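Local coordinates for cytochrome P450 RhF (PDB 6RO8), which binds heme through an axial thiolate in this heme domain and, as in its family, probably acts as a monooxygenase, and can act as a peroxygenase, at residues E23-G28 against A51-F56; T81-N86 against Q323-S328; K151-I156 against S399-D404. All blocks are in the same frame, centred on the assembly; numbering follows the deposited sequence.

Interactions 1 and 2 sit on the beta-rich side of this P450 heme domain, with centres about 23 Å apart and nearest atoms about 9 Å apart. They share the five-stranded mixed sheet: interaction 1 reaches its outer strand 55-58, interaction 2 ties on 82-83, the outermost strand at the other end. Interaction 3 joins the ends of helices 134-155 and 384-401; its centre is about 46 Å from that of interaction 1 and about 47 Å from that of interaction 2, across the chain's centre from the latter. Interaction 1 is local to the N-terminal part, whereas interactions 2 and 3, whose segments alternate along the chain, each bring an early segment to one over 230 residues later.

Interaction 1: E23-G28 against A51-F56; sequences ELQQKG and AQLPIF
L24 and L53 slide past each other in opposite directions. L24 CD2 lies 3.6 Å from L53 CB, while L53 CD2 passes onto the helix backbone, 3.7 Å from L24 O and 3.8 Å from Q25 CA. In L53, CG is anti to the backbone N (chi1 -171°), which sends CG toward the helix, where CD2 rests on the backbone of L24 and Q25. L24 CD2 also meets Q52 CB at 3.8 Å, the two side chains crossing at about a right angle while the amide of Q52 leads away.

L53 is where the chain leaves helical geometry, between helix 47-52 and strand 55-58. This is consistent with the P450 topology in which helix A runs into the first strand of the main sheet, and here helix 20-29 packs against that transition. L24 also touches E48 and F49 of helix 47-52, and H21 NE2 bonds to Q52 O.

One helical turn after L24, G28 brings bare backbone to the F56 ring. G28 O stands at the ring's edge, near its plane, 3.3 Å from F56 CE2, and G28 CA is 3.5 Å from F56 CD2. No hydrogen bond joins the two segments, so dispersion and this carbonyl-to-edge approach make up the contact. On the strand side, the F56 ring stacks with that of F49, and the F56 backbone pairs with I65 in the neighbouring strand.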
# COMPACT_ATOMS: atom_id res chain seq x y z
N GLU A 23 6.76 4.68 -32.22
CA GLU A 23 7.45 3.75 -31.33
C GLU A 23 6.84 3.79 -29.94
O GLU A 23 6.67 2.75 -29.30
CB GLU A 23 8.94 4.07 -31.27
CG GLU A 23 9.75 2.97 -30.60
CD GLU A 23 11.23 3.26 -30.60
OE1 GLU A 23 11.93 2.78 -31.52
OE2 GLU A 23 11.68 3.97 -29.68
N LEU A 24 6.49 4.99 -29.46
CA LEU A 24 5.86 5.11 -28.15
C LEU A 24 4.55 4.33 -28.09
O LEU A 24 4.24 3.69 -27.08
CB LEU A 24 5.64 6.58 -27.82
CG LEU A 24 5.44 6.83 -26.32
CD1 LEU A 24 6.70 6.35 -25.56
CD2 LEU A 24 5.15 8.30 -26.05
N GLN A 25 3.76 4.38 -29.16
CA GLN A 25 2.49 3.66 -29.14
C GLN A 25 2.72 2.17 -29.05
O GLN A 25 2.04 1.48 -28.28
CB GLN A 25 1.67 4.02 -30.37
CG GLN A 25 1.77 5.49 -30.71
CD GLN A 25 0.50 6.06 -31.27
OE1 GLN A 25 -0.48 6.27 -30.54
NE2 GLN A 25 0.49 6.32 -32.57
N GLN A 26 3.69 1.65 -29.80
CA GLN A 26 4.03 0.24 -29.66
C GLN A 26 4.54 -0.08 -28.25
O GLN A 26 4.15 -1.09 -27.66
CB GLN A 26 5.06 -0.15 -30.71
CG GLN A 26 5.12 -1.64 -30.95
CD GLN A 26 3.88 -2.17 -31.66
OE1 GLN A 26 3.56 -3.36 -31.58
NE2 GLN A 26 3.16 -1.28 -32.35
N LYS A 27 5.41 0.78 -27.69
CA LYS A 27 5.88 0.52 -26.33
C LYS A 27 4.72 0.49 -25.36
O LYS A 27 4.68 -0.33 -24.44
CB LYS A 27 6.90 1.57 -25.89
CG LYS A 27 8.26 1.50 -26.57
CD LYS A 27 9.37 1.73 -25.55
CE LYS A 27 10.07 3.08 -25.74
NZ LYS A 27 11.32 2.98 -26.56
N GLY A 28 3.74 1.38 -25.56
CA GLY A 28 2.57 1.40 -24.69
C GLY A 28 1.69 0.18 -24.87
O GLY A 28 1.22 -0.41 -23.89
N ALA A 51 4.83 12.54 -21.05
CA ALA A 51 5.14 13.61 -21.99
C ALA A 51 4.27 13.57 -23.23
O ALA A 51 3.67 14.58 -23.61
CB ALA A 51 6.62 13.54 -22.38
N GLN A 52 4.17 12.40 -23.90
CA GLN A 52 3.58 12.34 -25.24
C GLN A 52 2.49 11.29 -25.43
O GLN A 52 2.00 11.15 -26.56
CB GLN A 52 4.68 12.10 -26.30
CG GLN A 52 5.94 12.96 -26.14
CD GLN A 52 5.75 14.38 -26.67
OE1 GLN A 52 4.77 14.68 -27.35
NE2 GLN A 52 6.69 15.26 -26.33
N LEU A 53 2.08 10.56 -24.38
CA LEU A 53 1.06 9.53 -24.54
C LEU A 53 0.44 9.21 -23.18
O LEU A 53 0.50 8.06 -22.72
CB LEU A 53 1.65 8.28 -25.20
CG LEU A 53 0.70 7.15 -25.65
CD1 LEU A 53 -0.43 7.68 -26.47
CD2 LEU A 53 1.43 6.03 -26.39
N PRO A 54 -0.18 10.20 -22.54
CA PRO A 54 -0.45 10.11 -21.09
C PRO A 54 -1.40 9.00 -20.70
O PRO A 54 -1.27 8.45 -19.60
CB PRO A 54 -1.04 11.49 -20.77
CG PRO A 54 -0.65 12.36 -21.91
CD PRO A 54 -0.61 11.48 -23.11
N ILE A 55 -2.36 8.68 -21.55
CA ILE A 55 -3.28 7.58 -21.32
C ILE A 55 -3.18 6.64 -22.50
O ILE A 55 -3.31 7.06 -23.65
CB ILE A 55 -4.73 8.07 -21.14
CG1 ILE A 55 -4.83 9.00 -19.92
CG2 ILE A 55 -5.66 6.87 -21.05
CD1 ILE A 55 -6.05 9.89 -19.90
N PHE A 56 -2.92 5.37 -22.22
CA PHE A 56 -2.79 4.41 -23.30
C PHE A 56 -3.26 3.06 -22.78
O PHE A 56 -3.31 2.82 -21.58
CB PHE A 56 -1.35 4.35 -23.81
CG PHE A 56 -0.36 3.87 -22.79
CD1 PHE A 56 0.26 4.78 -21.93
CD2 PHE A 56 -0.05 2.52 -22.68
CE1 PHE A 56 1.16 4.35 -20.98
CE2 PHE A 56 0.86 2.08 -21.74
CZ PHE A 56 1.47 3.00 -20.89

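Interaction 2: T81-N86 against Q323-S328; sequences TFSACN and QVTTES
S83 and Q323 form an antiparallel hydrogen-bonded pair, S83 N to Q323 O and Q323 N to S83 O, which zips strand 82-83 onto the edge of the main P450 sheet beside strand 320-324. Beyond the non-hydrogen-bonded pair F82-V324, T325 N bonds to T81 O at 3.0 Å. T325 OG1 stands between its own backbone N and carbonyl carbon (chi1 53°), 2.7 Å from T81 O; T325 OG1 also hydrogen-bonds to I80 O, and which of the two carbonyls its proton serves is not settled.

F82 and V324 point the same way from the sheet, and V324 CG2 meets the ring edge in plane, 3.9 Å from F82 CD1. T81 CB sits over the centre of one ring face. T81 CG2, anti to the backbone N, packs 3.5 Å from S328 CB, while its OG1 turns to D78. On the other face of the sheet Q323 runs extended past C85, with Q323 CB 3.7 Å from C85 SG. The N86 amide (CG, OD1) lies against Q323 N and CB, amide planes 74° apart, and N86 ND2 bonds weakly to R322 O. S83 OG accepts from C85 N at 3.2 Å, an ST turn.

The F82 side chain lies about 4 Å from that of R322, a heme-binding residue. Backbone bonds set the register, and F82-V324, T81-S328 and Q323-C85 meet through carbon and sulfur; T81 and S83 tie the edge strand to D78 and D117, while Q323 OE1 ties strand 320-324 to K340.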
# COMPACT_ATOMS: atom_id res chain seq x y z
N THR A 81 -18.71 6.50 -11.90
CA THR A 81 -18.17 6.08 -13.19
C THR A 81 -17.03 5.08 -13.03
O THR A 81 -17.04 4.01 -13.64
CB THR A 81 -17.68 7.29 -13.97
OG1 THR A 81 -18.58 8.38 -13.77
CG2 THR A 81 -17.62 6.95 -15.46
N PHE A 82 -16.03 5.44 -12.23
CA PHE A 82 -14.84 4.61 -12.03
C PHE A 82 -14.92 3.98 -10.66
O PHE A 82 -14.65 4.63 -9.64
CB PHE A 82 -13.58 5.44 -12.21
CG PHE A 82 -13.65 6.34 -13.39
CD1 PHE A 82 -13.57 5.82 -14.66
CD2 PHE A 82 -13.84 7.70 -13.22
CE1 PHE A 82 -13.66 6.64 -15.75
CE2 PHE A 82 -13.92 8.52 -14.31
CZ PHE A 82 -13.83 7.98 -15.58
N SER A 83 -15.30 2.71 -10.62
CA SER A 83 -15.56 2.06 -9.35
C SER A 83 -14.36 1.23 -8.90
O SER A 83 -13.52 0.80 -9.70
CB SER A 83 -16.79 1.16 -9.45
OG SER A 83 -16.42 -0.20 -9.63
N ALA A 84 -14.32 1.01 -7.60
CA ALA A 84 -13.23 0.34 -6.92
C ALA A 84 -13.36 -1.17 -6.92
O ALA A 84 -12.54 -1.84 -6.29
CB ALA A 84 -13.14 0.84 -5.47
N CYS A 85 -14.37 -1.72 -7.63
CA CYS A 85 -14.70 -3.14 -7.48
C CYS A 85 -13.51 -4.04 -7.78
O CYS A 85 -13.31 -5.05 -7.10
CB CYS A 85 -15.89 -3.49 -8.37
SG CYS A 85 -15.67 -3.27 -10.16
N ASN A 86 -12.67 -3.65 -8.72
CA ASN A 86 -11.51 -4.45 -9.06
C ASN A 86 -10.28 -4.16 -8.20
O ASN A 86 -9.23 -4.75 -8.45
CB ASN A 86 -11.15 -4.24 -10.54
CG ASN A 86 -10.72 -2.82 -10.83
OD1 ASN A 86 -11.08 -1.88 -10.11
ND2 ASN A 86 -9.92 -2.65 -11.87
N GLN A 323 -12.40 0.27 -12.28
CA GLN A 323 -13.14 -0.35 -13.36
C GLN A 323 -14.23 0.59 -13.83
O GLN A 323 -14.89 1.24 -13.01
CB GLN A 323 -13.77 -1.68 -12.97
CG GLN A 323 -14.10 -2.52 -14.19
CD GLN A 323 -14.54 -3.92 -13.87
OE1 GLN A 323 -13.76 -4.73 -13.37
NE2 GLN A 323 -15.79 -4.23 -14.16
N VAL A 324 -14.41 0.67 -15.13
CA VAL A 324 -15.35 1.60 -15.74
C VAL A 324 -16.73 0.96 -15.81
O VAL A 324 -16.89 -0.19 -16.26
CB VAL A 324 -14.84 2.03 -17.13
CG1 VAL A 324 -15.84 2.93 -17.84
CG2 VAL A 324 -13.48 2.71 -16.99
N THR A 325 -17.75 1.70 -15.35
CA THR A 325 -19.11 1.20 -15.21
C THR A 325 -20.06 1.69 -16.29
O THR A 325 -21.05 1.01 -16.58
CB THR A 325 -19.66 1.59 -13.84
OG1 THR A 325 -19.52 3.01 -13.68
CG2 THR A 325 -18.90 0.88 -12.72
N THR A 326 -19.81 2.86 -16.87
CA THR A 326 -20.51 3.33 -18.05
C THR A 326 -19.49 3.98 -18.96
O THR A 326 -18.43 4.42 -18.50
CB THR A 326 -21.63 4.32 -17.72
OG1 THR A 326 -22.34 4.68 -18.93
CG2 THR A 326 -21.04 5.57 -17.08
N GLU A 327 -19.78 4.06 -20.26
CA GLU A 327 -18.78 4.69 -21.11
C GLU A 327 -18.59 6.14 -20.67
O GLU A 327 -19.49 6.78 -20.11
CB GLU A 327 -19.11 4.59 -22.60
CG GLU A 327 -20.54 4.52 -23.03
CD GLU A 327 -20.65 4.52 -24.56
OE1 GLU A 327 -21.76 4.32 -25.10
OE2 GLU A 327 -19.60 4.72 -25.22
N SER A 328 -17.39 6.64 -20.90
CA SER A 328 -16.87 7.82 -20.24
C SER A 328 -15.64 8.25 -21.02
O SER A 328 -15.12 7.50 -21.84
CB SER A 328 -16.53 7.52 -18.78
OG SER A 328 -15.87 6.27 -18.69

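Interaction 3: K151-I156 against S399-D404; sequences KVDGFI and SRRIPD
R401 lays its guanidinium across V152, whose CG2 sits over one face of the flat group, offset toward the rim. The two side chains belong to the C-terminal ends of helices 134-155 and 384-401, which match helices D and L of the P450 fold, members of its four-helix bundle; the latter helix follows the heme-ligating C381. With its polar edge R401 grips D153, and both terminal nitrogens use one oxygen: R401 NH2 to D153 OD1 is 2.9 Å with an N-H...O angle of 148°, and R401 NH1 to the same D153 OD1 is a weak bond of 3.3 Å. The stronger donor meets the oxygen nearly along its C-O axis, while the carboxylate and guanidinium planes stand 60° apart, so this is a forked salt bridge to a single oxygen, not a flat two-by-two pairing. The R401 chain bends at chi3 (47°), which sets NE off the line of CB, CG and CD.

E397, one turn earlier on the same helix, forms a second salt bridge with R401 NH1. R401 thus pairs with two acids, D153 and E397, which would be expected to offset its charge.

The rest of the contact is apolar. I156 and I402 slide past each other in opposite directions, with I156 CD1 3.4 Å from I402 CG1 and 3.5 Å from I402 CD1. I402 is the first residue to leave helical geometry after 384-401, and it turns toward the end of helix 134-155. W430 touches both F155 and I402, and its NE1 bonds to I156 O. V152 CA lies over one face of the F155 ring, offset toward the rim, and F155 CE1 comes within 4.4 Å of I402 CD1.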
# COMPACT_ATOMS: atom_id res chain seq x y z
N LYS A 151 13.33 -1.80 20.04
CA LYS A 151 13.93 -2.51 18.92
C LYS A 151 15.34 -1.99 18.64
O LYS A 151 16.29 -2.78 18.52
CB LYS A 151 13.05 -2.41 17.68
CG LYS A 151 12.04 -3.54 17.60
CD LYS A 151 12.72 -4.87 17.31
CE LYS A 151 12.10 -6.03 18.08
NZ LYS A 151 10.94 -6.68 17.41
N VAL A 152 15.51 -0.67 18.56
CA VAL A 152 16.85 -0.16 18.35
C VAL A 152 17.70 -0.29 19.60
O VAL A 152 18.93 -0.34 19.50
CB VAL A 152 16.85 1.30 17.85
CG1 VAL A 152 15.80 1.51 16.77
CG2 VAL A 152 16.63 2.23 18.97
N ASP A 153 17.09 -0.38 20.78
CA ASP A 153 17.87 -0.76 21.95
C ASP A 153 18.57 -2.09 21.68
O ASP A 153 19.70 -2.31 22.12
CB ASP A 153 16.99 -0.86 23.19
CG ASP A 153 16.76 0.50 23.87
OD1 ASP A 153 17.45 1.48 23.50
OD2 ASP A 153 15.89 0.57 24.77
N GLY A 154 17.93 -2.95 20.89
CA GLY A 154 18.47 -4.28 20.67
C GLY A 154 19.63 -4.29 19.70
O GLY A 154 20.59 -5.04 19.88
N PHE A 155 19.57 -3.48 18.65
CA PHE A 155 20.57 -3.60 17.60
C PHE A 155 21.55 -2.43 17.55
O PHE A 155 22.52 -2.50 16.79
CB PHE A 155 19.89 -3.80 16.23
CG PHE A 155 19.13 -2.60 15.70
CD1 PHE A 155 19.80 -1.51 15.14
CD2 PHE A 155 17.74 -2.60 15.67
CE1 PHE A 155 19.09 -0.44 14.61
CE2 PHE A 155 17.04 -1.53 15.14
CZ PHE A 155 17.71 -0.45 14.61
N ILE A 156 21.33 -1.38 18.34
CA ILE A 156 22.19 -0.21 18.25
C ILE A 156 23.65 -0.58 18.49
O ILE A 156 24.55 0.05 17.93
CB ILE A 156 21.70 0.84 19.26
CG1 ILE A 156 22.56 2.11 19.27
CG2 ILE A 156 21.71 0.25 20.67
CD1 ILE A 156 22.69 2.75 17.94
N SER A 399 17.40 8.98 13.44
CA SER A 399 18.23 10.16 13.24
C SER A 399 18.65 10.78 14.55
O SER A 399 19.68 11.47 14.60
CB SER A 399 17.48 11.18 12.39
OG SER A 399 16.33 11.64 13.09
N ARG A 400 17.90 10.53 15.62
CA ARG A 400 18.28 11.05 16.93
C ARG A 400 19.45 10.27 17.51
O ARG A 400 20.42 10.86 18.00
CB ARG A 400 17.09 10.97 17.89
CG ARG A 400 17.29 11.77 19.13
CD ARG A 400 16.06 11.71 20.01
NE ARG A 400 16.01 10.49 20.79
CZ ARG A 400 15.04 9.59 20.69
NH1 ARG A 400 14.05 9.79 19.83
NH2 ARG A 400 15.06 8.49 21.44
N ARG A 401 19.38 8.95 17.45
CA ARG A 401 20.33 8.11 18.16
C ARG A 401 21.45 7.57 17.28
O ARG A 401 22.48 7.16 17.81
CB ARG A 401 19.59 6.96 18.83
CG ARG A 401 18.48 7.44 19.73
CD ARG A 401 17.70 6.30 20.29
NE ARG A 401 18.57 5.25 20.81
CZ ARG A 401 18.13 4.12 21.34
NH1 ARG A 401 16.81 3.91 21.40
NH2 ARG A 401 18.98 3.21 21.80
N ILE A 402 21.27 7.57 15.96
CA ILE A 402 22.34 7.16 15.06
C ILE A 402 22.47 8.21 13.97
O ILE A 402 22.10 7.96 12.82
CB ILE A 402 22.06 5.78 14.44
CG1 ILE A 402 21.49 4.80 15.47
CG2 ILE A 402 23.32 5.23 13.87
CD1 ILE A 402 21.20 3.43 14.87
N PRO A 403 22.95 9.41 14.29
CA PRO A 403 23.03 10.45 13.25
C PRO A 403 24.06 10.17 12.16
O PRO A 403 23.98 10.79 11.09
CB PRO A 403 23.40 11.71 14.04
CG PRO A 403 23.97 11.21 15.33
CD PRO A 403 23.27 9.94 15.63
N ASP A 404 25.02 9.27 12.38
CA ASP A 404 25.95 8.87 11.33
C ASP A 404 25.43 7.69 10.51
O ASP A 404 26.18 7.13 9.71
CB ASP A 404 27.33 8.55 11.91
CG ASP A 404 27.36 7.29 12.76
OD1 ASP A 404 26.41 7.06 13.53
OD2 ASP A 404 28.34 6.52 12.65